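Local coordinates for manganese-containing pseudocatalase (Thermus thermophilus, PDB 2V8T), which probably acts as a catalase, breaking down hydrogen peroxide at a pair of manganese ions held within each subunit, at residues 76-84 against 171-181; 27-38 against 123-133. All coordinates share one frame; numbering follows the deposited sequence.

Contact 1: residues 76-84 against 171-181; sequences LVAATINSL and NPVAREMIGYL. With SO4 (sulfate ion), chain H.
Two long helices of the ferritin-like bundle, 57-85 and 172-200, pack antiparallel here, Leu76 meeting Met177 and Leu181, Thr80 meeting Met177 and Val173, and Leu84 meeting Val173. The short axes run at 171° and come within 9.5 Å of each other, and no hydrogen bond passes between them. Met177 reaches across to three residues of helix 57-85: its CG stands anti to the backbone N (chi1 174°) and the chain then bends twice, so that CG lies 3.9 Å from Leu76 CG, SD rests against Val77 CG2, and CE folds back to Thr80. Thr80 crosses this side chain at about a right angle, OG1 being 3.3 Å from Met177 CB while CG2 lies over the backbone at Ala174. The same OG1 gives its proton to Leu76 O at 2.9 Å, which Thr80 N reaches from the opposite face of the carbonyl, so the buried hydroxyl is satisfied within its own helix. An alanine at Thr80 is likely to open a gap beside Met177 CB and CE and to cost Leu76 O its second donor. Toward the start of helix 172-200, Leu84 CD2 sits 3.6 Å from Val173 CG1 and equally close to Asn171 ND2, whose N-H bonds O3 of a sulfate, probably from the crystallisation liquor, at 3.0 Å; Asp19 is a further partner of that amide. At the other end Leu181 CD1 meets Val77 CG2 at 3.8 Å, a short way from manganese ligands Glu36 and His73. Such an apolar antiparallel helix seam is a feature of the four-helix bundle that carries the dimanganese site.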
loop_
_atom_site.group_PDB
_atom_site.type_symbol
_atom_site.label_atom_id
_atom_site.label_comp_id
_atom_site.label_asym_id
_atom_site.label_seq_id
_atom_site.Cartn_x
_atom_site.Cartn_y
_atom_site.Cartn_z
ATOM N N LEU A 76 0.337 -26.537 -1.304
ATOM C CA LEU A 76 1.231 -27.179 -2.280
ATOM C C LEU A 76 2.268 -26.185 -2.842
ATOM O O LEU A 76 3.432 -26.523 -3.025
ATOM C CB LEU A 76 0.392 -27.795 -3.388
ATOM C CG LEU A 76 1.162 -28.629 -4.420
ATOM C CD1 LEU A 76 1.721 -29.896 -3.732
ATOM C CD2 LEU A 76 0.257 -29.011 -5.563
ATOM N N VAL A 77 1.799 -24.954 -3.165
ATOM C CA VAL A 77 2.740 -23.962 -3.687
ATOM C C VAL A 77 3.741 -23.559 -2.596
ATOM O O VAL A 77 4.948 -23.442 -2.893
ATOM C CB VAL A 77 2.000 -22.752 -4.283
ATOM C CG1 VAL A 77 3.037 -21.762 -4.832
ATOM C CG2 VAL A 77 1.074 -23.205 -5.420
ATOM N N ALA A 78 3.289 -23.373 -1.348
ATOM C CA ALA A 78 4.215 -23.076 -0.285
ATOM C C ALA A 78 5.264 -24.194 -0.150
ATOM O O ALA A 78 6.445 -23.921 0.071
ATOM C CB ALA A 78 3.484 -22.841 1.020
ATOM N N ALA A 79 4.824 -25.457 -0.241
ATOM C CA ALA A 79 5.759 -26.588 -0.144
ATOM C C ALA A 79 6.796 -26.561 -1.248
ATOM O O ALA A 79 7.956 -26.944 -1.036
ATOM C CB ALA A 79 5.002 -27.914 -0.139
ATOM N N THR A 80 6.388 -26.142 -2.448
ATOM C CA THR A 80 7.292 -26.033 -3.566
ATOM C C THR A 80 8.365 -24.960 -3.299
ATOM O O THR A 80 9.557 -25.179 -3.492
ATOM C CB THR A 80 6.494 -25.706 -4.849
ATOM O OG1 THR A 80 5.528 -26.732 -5.090
ATOM C CG2 THR A 80 7.383 -25.583 -6.047
ATOM N N ILE A 81 7.907 -23.784 -2.869
ATOM C CA ILE A 81 8.825 -22.711 -2.490
ATOM C C ILE A 81 9.763 -23.158 -1.389
ATOM O O ILE A 81 10.983 -22.941 -1.460
ATOM C CB ILE A 81 8.009 -21.450 -2.111
ATOM C CG1 ILE A 81 7.316 -20.899 -3.347
ATOM C CG2 ILE A 81 8.877 -20.428 -1.419
ATOM C CD1 ILE A 81 6.160 -19.970 -3.037
ATOM N N ASN A 82 9.220 -23.794 -0.359
ATOM C CA ASN A 82 10.041 -24.243 0.750
ATOM C C ASN A 82 11.085 -25.260 0.288
ATOM O O ASN A 82 12.213 -25.280 0.789
ATOM C CB ASN A 82 9.189 -24.781 1.873
ATOM C CG ASN A 82 8.420 -23.678 2.569
ATOM O OD1 ASN A 82 8.843 -22.524 2.558
ATOM N ND2 ASN A 82 7.284 -24.047 3.207
ATOM N N SER A 83 10.703 -26.141 -0.632
ATOM C CA SER A 83 11.620 -27.100 -1.197
ATOM C C SER A 83 12.783 -26.414 -1.887
ATOM O O SER A 83 13.941 -26.845 -1.759
ATOM C CB SER A 83 10.898 -28.026 -2.185
ATOM O OG SER A 83 9.951 -28.863 -1.569
ATOM N N LEU A 84 12.485 -25.364 -2.653
ATOM C CA LEU A 84 13.503 -24.604 -3.367
ATOM C C LEU A 84 14.393 -23.790 -2.424
ATOM O O LEU A 84 15.527 -23.467 -2.797
ATOM C CB LEU A 84 12.829 -23.697 -4.403
ATOM C CG LEU A 84 12.130 -24.455 -5.537
ATOM C CD1 LEU A 84 11.137 -23.504 -6.249
ATOM C CD2 LEU A 84 13.143 -25.038 -6.514
ATOM N N ASN A 171 13.231 -26.576 -12.473
ATOM C CA ASN A 171 13.324 -27.416 -11.318
ATOM C C ASN A 171 12.163 -28.417 -11.307
ATOM O O ASN A 171 11.004 -28.003 -11.352
ATOM C CB ASN A 171 13.212 -26.564 -10.029
ATOM C CG ASN A 171 14.099 -25.390 -10.030
ATOM O OD1 ASN A 171 13.729 -24.380 -10.682
ATOM N ND2 ASN A 171 15.231 -25.455 -9.380
ATOM N N PRO A 172 12.441 -29.720 -11.175
ATOM C CA PRO A 172 11.312 -30.687 -11.149
ATOM C C PRO A 172 10.268 -30.401 -10.114
ATOM O O PRO A 172 9.081 -30.666 -10.346
ATOM C CB PRO A 172 12.027 -32.038 -10.940
ATOM C CG PRO A 172 13.356 -31.826 -11.661
ATOM C CD PRO A 172 13.753 -30.409 -11.301
ATOM N N VAL A 173 10.636 -29.893 -8.922
ATOM C CA VAL A 173 9.611 -29.655 -7.914
ATOM C C VAL A 173 8.581 -28.633 -8.434
ATOM O O VAL A 173 7.374 -28.768 -8.217
ATOM C CB VAL A 173 10.208 -29.278 -6.560
ATOM C CG1 VAL A 173 10.886 -27.905 -6.550
ATOM C CG2 VAL A 173 9.180 -29.389 -5.467
ATOM N N ALA A 174 9.083 -27.589 -9.093
ATOM C CA ALA A 174 8.197 -26.578 -9.657
ATOM C C ALA A 174 7.413 -27.112 -10.832
ATOM O O ALA A 174 6.223 -26.829 -10.978
ATOM C CB ALA A 174 9.011 -25.339 -10.075
ATOM N N ARG A 175 8.073 -27.889 -11.703
ATOM C CA ARG A 175 7.376 -28.416 -12.888
ATOM C C ARG A 175 6.262 -29.388 -12.501
ATOM O O ARG A 175 5.223 -29.404 -13.146
ATOM C CB ARG A 175 8.399 -29.200 -13.761
ATOM C CG ARG A 175 9.465 -28.305 -14.474
ATOM C CD ARG A 175 10.443 -28.987 -15.333
ATOM N NE ARG A 175 9.952 -29.723 -16.469
ATOM C CZ ARG A 175 10.051 -29.504 -17.783
ATOM N NH1 ARG A 175 10.443 -28.406 -18.367
ATOM N NH2 ARG A 175 9.673 -30.548 -18.513
ATOM N N GLU A 176 6.501 -30.193 -11.480
ATOM C CA GLU A 176 5.467 -31.137 -11.014
ATOM C C GLU A 176 4.266 -30.409 -10.421
ATOM O O GLU A 176 3.118 -30.667 -10.758
ATOM C CB GLU A 176 5.954 -32.201 -10.026
ATOM C CG GLU A 176 6.867 -33.204 -10.676
ATOM C CD GLU A 176 6.259 -34.097 -11.744
ATOM O OE1 GLU A 176 5.014 -34.137 -11.887
ATOM O OE2 GLU A 176 7.078 -34.727 -12.458
ATOM N N MET A 177 4.548 -29.460 -9.517
ATOM C CA MET A 177 3.476 -28.679 -8.930
ATOM C C MET A 177 2.691 -27.960 -10.014
ATOM O O MET A 177 1.443 -27.932 -9.991
ATOM C CB MET A 177 4.031 -27.719 -7.879
ATOM C CG MET A 177 3.001 -26.756 -7.317
ATOM S SD MET A 177 2.703 -25.265 -8.284
ATOM C CE MET A 177 4.259 -24.391 -7.987
ATOM N N ILE A 178 3.397 -27.309 -10.942
ATOM C CA ILE A 178 2.704 -26.499 -11.931
ATOM C C ILE A 178 1.918 -27.392 -12.872
ATOM O O ILE A 178 0.784 -27.105 -13.235
ATOM C CB ILE A 178 3.647 -25.554 -12.670
ATOM C CG1 ILE A 178 4.193 -24.497 -11.726
ATOM C CG2 ILE A 178 2.914 -24.974 -13.885
ATOM C CD1 ILE A 178 5.358 -23.695 -12.272
ATOM N N GLY A 179 2.533 -28.513 -13.320
ATOM C CA GLY A 179 1.777 -29.403 -14.185
ATOM C C GLY A 179 0.469 -29.861 -13.536
ATOM O O GLY A 179 -0.575 -29.927 -14.193
ATOM N N TYR A 180 0.544 -30.198 -12.265
ATOM C CA TYR A 180 -0.655 -30.641 -11.541
ATOM C C TYR A 180 -1.687 -29.514 -11.468
ATOM O O TYR A 180 -2.883 -29.719 -11.739
ATOM C CB TYR A 180 -0.281 -31.157 -10.151
ATOM C CG TYR A 180 -1.464 -31.715 -9.416
ATOM C CD1 TYR A 180 -2.044 -32.903 -9.826
ATOM C CD2 TYR A 180 -2.030 -31.084 -8.330
ATOM C CE1 TYR A 180 -3.144 -33.467 -9.183
ATOM C CE2 TYR A 180 -3.175 -31.660 -7.698
ATOM C CZ TYR A 180 -3.681 -32.859 -8.138
ATOM O OH TYR A 180 -4.817 -33.375 -7.486
ATOM N N LEU A 181 -1.238 -28.319 -11.079
ATOM C CA LEU A 181 -2.178 -27.215 -10.915
ATOM C C LEU A 181 -2.683 -26.649 -12.234
ATOM O O LEU A 181 -3.761 -26.043 -12.252
ATOM C CB LEU A 181 -1.608 -26.164 -9.990
ATOM C CG LEU A 181 -1.384 -26.639 -8.535
ATOM C CD1 LEU A 181 -0.977 -25.468 -7.647
ATOM C CD2 LEU A 181 -2.625 -27.340 -7.947
HETATM S S SO4 H . 16.756 -28.990 -9.075
HETATM O O1 SO4 H . 18.007 -28.407 -8.565
HETATM O O2 SO4 H . 16.703 -30.390 -8.682
HETATM O O3 SO4 H . 15.618 -28.284 -8.484
HETATM O O4 SO4 H . 16.710 -28.868 -10.528
#

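Contact 2: residues 27-38 against 123-133; sequences QALLGGRFGEMS and SLVMGAMGEHW. With MN (manganese (II) ion), chain C.
Met37 lays its CB over one face of the Trp133 indole, 3.6 Å from the centroid of the five-membered ring. The Met37 chain, bent at chi2 and chi3, carries SD farther out above the same face in a distant Met-aromatic contact, and CE on to Val125 CG1 at 3.8 Å. In the ring plane, Trp133 NE1 donates to Ser38 OG at 2.9 Å (158° at the hydrogen); that hydroxyl in turn donates to Arg33 O, so the indole is fixed both over its face and at its edge. The loop 123-133 thereby packs on the first turn of helix 36-49 of the ferritin-like bundle, where Glu36 chelates manganese through both carboxylate oxygens. Farther along, the Gln27 amide is gripped by backbone: NE2 donates to Leu124 O at 2.8 Å and to Met126 O at 2.9 Å, the latter from above the carbonyl plane, while OE1 accepts from Leu124 N and also from His115. Between these anchors the backbones close to 4.0 Å from Gly32 CA to Gly127 CA; a CB on Gly31 would clash with Met126 N. A water bridges Glu131 OE2 and Arg33 N.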
loop_
_atom_site.group_PDB
_atom_site.type_symbol
_atom_site.label_atom_id
_atom_site.label_comp_id
_atom_site.label_asym_id
_atom_site.label_seq_id
_atom_site.Cartn_x
_atom_site.Cartn_y
_atom_site.Cartn_z
ATOM N N GLN A 27 6.770 -17.637 -6.107
ATOM C CA GLN A 27 5.944 -16.784 -5.260
ATOM C C GLN A 27 4.796 -16.123 -6.012
ATOM O O GLN A 27 3.756 -15.869 -5.404
ATOM C CB GLN A 27 6.789 -15.721 -4.550
ATOM C CG GLN A 27 7.607 -16.216 -3.372
ATOM C CD GLN A 27 6.882 -16.497 -2.074
ATOM O OE1 GLN A 27 7.513 -16.999 -1.114
ATOM N NE2 GLN A 27 5.597 -16.196 -1.968
ATOM N N ALA A 28 4.964 -15.784 -7.301
ATOM C CA ALA A 28 3.832 -15.209 -8.025
ATOM C C ALA A 28 2.588 -16.084 -7.948
ATOM O O ALA A 28 1.459 -15.591 -7.967
ATOM C CB ALA A 28 4.176 -14.994 -9.509
ATOM N N LEU A 29 2.811 -17.393 -7.911
ATOM C CA LEU A 29 1.754 -18.390 -7.913
ATOM C C LEU A 29 1.164 -18.619 -6.526
ATOM O O LEU A 29 0.191 -19.358 -6.380
ATOM C CB LEU A 29 2.266 -19.720 -8.490
ATOM C CG LEU A 29 3.011 -19.581 -9.830
ATOM C CD1 LEU A 29 3.384 -20.973 -10.334
ATOM C CD2 LEU A 29 2.191 -18.809 -10.860
ATOM N N LEU A 30 1.764 -17.981 -5.500
ATOM C CA LEU A 30 1.291 -18.088 -4.129
ATOM C C LEU A 30 0.566 -16.783 -3.740
ATOM O O LEU A 30 -0.628 -16.753 -3.516
ATOM C CB LEU A 30 2.419 -18.432 -3.178
ATOM C CG LEU A 30 2.014 -18.621 -1.720
ATOM C CD1 LEU A 30 0.832 -19.605 -1.554
ATOM C CD2 LEU A 30 3.228 -19.096 -0.919
ATOM N N GLY A 31 1.337 -15.668 -3.655
ATOM C CA GLY A 31 0.838 -14.411 -3.128
ATOM C C GLY A 31 0.688 -13.296 -4.140
ATOM O O GLY A 31 0.358 -12.178 -3.719
ATOM N N GLY A 32 0.930 -13.535 -5.426
ATOM C CA GLY A 32 0.640 -12.551 -6.432
ATOM C C GLY A 32 -0.829 -12.387 -6.705
ATOM O O GLY A 32 -1.666 -13.138 -6.210
ATOM N N ARG A 33 -1.146 -11.400 -7.541
ATOM C CA ARG A 33 -2.529 -11.092 -7.833
ATOM C C ARG A 33 -3.331 -12.314 -8.312
ATOM O O ARG A 33 -4.510 -12.426 -7.962
ATOM C CB ARG A 33 -2.573 -10.013 -8.927
ATOM C CG ARG A 33 -3.961 -9.687 -9.367
ATOM C CD ARG A 33 -3.963 -8.593 -10.395
ATOM N NE ARG A 33 -5.371 -8.408 -10.852
ATOM C CZ ARG A 33 -5.838 -7.564 -11.753
ATOM N NH1 ARG A 33 -4.971 -6.880 -12.272
ATOM N NH2 ARG A 33 -7.111 -7.529 -12.134
ATOM N N PHE A 34 -2.727 -13.165 -9.133
ATOM C CA PHE A 34 -3.409 -14.331 -9.681
ATOM C C PHE A 34 -2.823 -15.639 -9.111
ATOM O O PHE A 34 -2.918 -16.712 -9.722
ATOM C CB PHE A 34 -3.407 -14.318 -11.211
ATOM C CG PHE A 34 -4.154 -13.141 -11.722
ATOM C CD1 PHE A 34 -5.515 -13.109 -11.668
ATOM C CD2 PHE A 34 -3.540 -12.049 -12.257
ATOM C CE1 PHE A 34 -6.239 -12.039 -12.119
ATOM C CE2 PHE A 34 -4.252 -10.963 -12.725
ATOM C CZ PHE A 34 -5.602 -10.946 -12.641
ATOM N N GLY A 35 -2.251 -15.558 -7.929
ATOM C CA GLY A 35 -1.778 -16.730 -7.233
ATOM C C GLY A 35 -2.903 -17.454 -6.499
ATOM O O GLY A 35 -4.064 -17.062 -6.469
ATOM N N GLU A 36 -2.496 -18.541 -5.854
ATOM C CA GLU A 36 -3.447 -19.426 -5.171
ATOM C C GLU A 36 -4.087 -18.742 -3.995
ATOM O O GLU A 36 -5.229 -19.068 -3.624
ATOM C CB GLU A 36 -2.738 -20.718 -4.761
ATOM C CG GLU A 36 -2.394 -21.590 -5.981
ATOM C CD GLU A 36 -3.571 -22.266 -6.585
ATOM O OE1 GLU A 36 -4.681 -22.213 -6.022
ATOM O OE2 GLU A 36 -3.458 -22.895 -7.692
ATOM N N MET A 37 -3.413 -17.787 -3.335
ATOM C CA MET A 37 -4.095 -17.012 -2.298
ATOM C C MET A 37 -5.324 -16.311 -2.851
ATOM O O MET A 37 -6.321 -16.163 -2.155
ATOM C CB MET A 37 -3.171 -15.980 -1.650
ATOM C CG MET A 37 -2.178 -16.505 -0.722
ATOM S SD MET A 37 -2.923 -16.991 0.884
ATOM C CE MET A 37 -3.306 -15.392 1.612
ATOM N N SER A 38 -5.213 -15.789 -4.072
ATOM C CA SER A 38 -6.325 -15.077 -4.664
ATOM C C SER A 38 -7.474 -15.997 -5.027
ATOM O O SER A 38 -8.628 -15.660 -4.731
ATOM C CB SER A 38 -5.895 -14.282 -5.881
ATOM O OG SER A 38 -5.072 -13.223 -5.429
ATOM N N SER A 123 8.740 -19.715 2.662
ATOM C CA SER A 123 7.740 -18.982 1.914
ATOM C C SER A 123 7.185 -17.814 2.706
ATOM O O SER A 123 7.156 -17.807 3.945
ATOM C CB SER A 123 6.575 -19.912 1.512
ATOM O OG SER A 123 5.682 -20.206 2.561
ATOM N N LEU A 124 6.737 -16.796 1.946
ATOM C CA LEU A 124 6.136 -15.594 2.481
ATOM C C LEU A 124 4.849 -15.300 1.719
ATOM O O LEU A 124 4.588 -15.867 0.660
ATOM C CB LEU A 124 7.118 -14.400 2.403
ATOM C CG LEU A 124 8.418 -14.602 3.207
ATOM C CD1 LEU A 124 9.411 -13.507 2.825
ATOM C CD2 LEU A 124 8.176 -14.610 4.708
ATOM N N VAL A 125 4.018 -14.403 2.251
ATOM C CA VAL A 125 2.669 -14.166 1.681
ATOM C C VAL A 125 2.737 -12.999 0.670
ATOM O O VAL A 125 2.272 -11.883 0.917
ATOM C CB VAL A 125 1.640 -13.931 2.791
ATOM C CG1 VAL A 125 0.234 -14.015 2.176
ATOM C CG2 VAL A 125 1.775 -14.959 3.904
ATOM N N MET A 126 3.396 -13.278 -0.450
ATOM C CA MET A 126 3.826 -12.251 -1.376
ATOM C C MET A 126 3.978 -12.853 -2.776
ATOM O O MET A 126 3.970 -14.075 -2.969
ATOM C CB MET A 126 5.140 -11.583 -0.954
ATOM C CG MET A 126 6.289 -12.567 -0.929
ATOM S SD MET A 126 7.909 -11.824 -0.538
ATOM C CE MET A 126 7.612 -10.818 0.881
ATOM N N GLY A 127 4.138 -11.964 -3.745
ATOM C CA GLY A 127 4.378 -12.357 -5.135
ATOM C C GLY A 127 5.840 -12.271 -5.538
ATOM O O GLY A 127 6.753 -12.218 -4.717
ATOM N N ALA A 128 6.049 -12.311 -6.847
ATOM C CA ALA A 128 7.371 -12.402 -7.447
ATOM C C ALA A 128 8.170 -11.105 -7.395
ATOM O O ALA A 128 9.369 -11.146 -7.724
ATOM C CB ALA A 128 7.278 -12.876 -8.915
ATOM N N MET A 129 7.585 -10.007 -6.975
ATOM C CA MET A 129 8.278 -8.746 -6.778
ATOM C C MET A 129 8.404 -8.411 -5.282
ATOM O O MET A 129 8.762 -7.292 -4.943
ATOM C CB MET A 129 7.600 -7.608 -7.531
ATOM C CG MET A 129 7.579 -7.814 -9.025
ATOM S SD MET A 129 9.174 -7.866 -9.823
ATOM C CE MET A 129 9.569 -6.120 -9.791
ATOM N N GLY A 130 8.045 -9.322 -4.410
ATOM C CA GLY A 130 8.007 -9.029 -2.999
ATOM C C GLY A 130 6.760 -8.320 -2.526
ATOM O O GLY A 130 6.664 -7.960 -1.348
ATOM N N GLU A 131 5.790 -8.128 -3.397
ATOM C CA GLU A 131 4.547 -7.436 -3.063
ATOM C C GLU A 131 3.721 -8.327 -2.219
ATOM O O GLU A 131 3.394 -9.476 -2.598
ATOM C CB GLU A 131 3.812 -6.985 -4.323
ATOM C CG GLU A 131 3.101 -8.000 -5.197
ATOM C CD GLU A 131 3.910 -8.959 -6.084
ATOM O OE1 GLU A 131 5.093 -9.220 -5.804
ATOM O OE2 GLU A 131 3.259 -9.490 -7.022
ATOM N N HIS A 132 3.277 -7.844 -1.036
ATOM C CA HIS A 132 2.499 -8.722 -0.198
ATOM C C HIS A 132 1.085 -8.866 -0.736
ATOM O O HIS A 132 0.483 -7.921 -1.254
ATOM C CB HIS A 132 2.495 -8.242 1.257
ATOM C CG HIS A 132 3.803 -8.487 1.966
ATOM N ND1 HIS A 132 4.829 -7.602 2.010
ATOM C CD2 HIS A 132 4.247 -9.605 2.622
ATOM C CE1 HIS A 132 5.820 -8.147 2.716
ATOM N NE2 HIS A 132 5.502 -9.365 3.117
ATOM N N TRP A 133 0.514 -10.042 -0.594
ATOM C CA TRP A 133 -0.849 -10.281 -1.030
ATOM C C TRP A 133 -1.793 -9.320 -0.309
ATOM O O TRP A 133 -1.583 -9.010 0.863
ATOM C CB TRP A 133 -1.242 -11.744 -0.704
ATOM C CG TRP A 133 -2.561 -12.142 -1.281
ATOM C CD1 TRP A 133 -2.769 -12.622 -2.543
ATOM C CD2 TRP A 133 -3.857 -12.041 -0.683
ATOM N NE1 TRP A 133 -4.102 -12.837 -2.759
ATOM C CE2 TRP A 133 -4.803 -12.471 -1.641
ATOM C CE3 TRP A 133 -4.320 -11.612 0.576
ATOM C CZ2 TRP A 133 -6.157 -12.491 -1.392
ATOM C CZ3 TRP A 133 -5.676 -11.636 0.847
ATOM C CH2 TRP A 133 -6.584 -12.066 -0.137
HETATM MN MN MN C . -5.616 -23.571 -7.429
HETATM O O HOH W 1 0.846 -9.439 -8.197
HETATM O O HOH W 2 -6.676 -21.965 -8.200
HETATM O O HOH W 3 -4.492 -24.123 -9.278
#

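Contacts 1 and 2 have centres about 14 Å apart and interleave along the chain in the order 27-38, 76-84, 123-133, 171-181. Contact 1 joins two bundle helices, 57-85 and 172-200; contact 2 sets a long loop against the start of a third, 36-49. They touch directly: Asn82 OD1 probably accepts from Ser123 N at 2.8 Å, Ile81 CD1 packs on Gln27 and Leu30, and Leu181 CD1 lies 3.6 Å from Glu36 OE2. That last pairing brings both to the metal site, where Glu70 and His73 of helix 57-85 share the manganese with Glu36. Both also reach the second subunit, whose Asn49 bonds Asn82 and Ser123, tying this core to the hexamer.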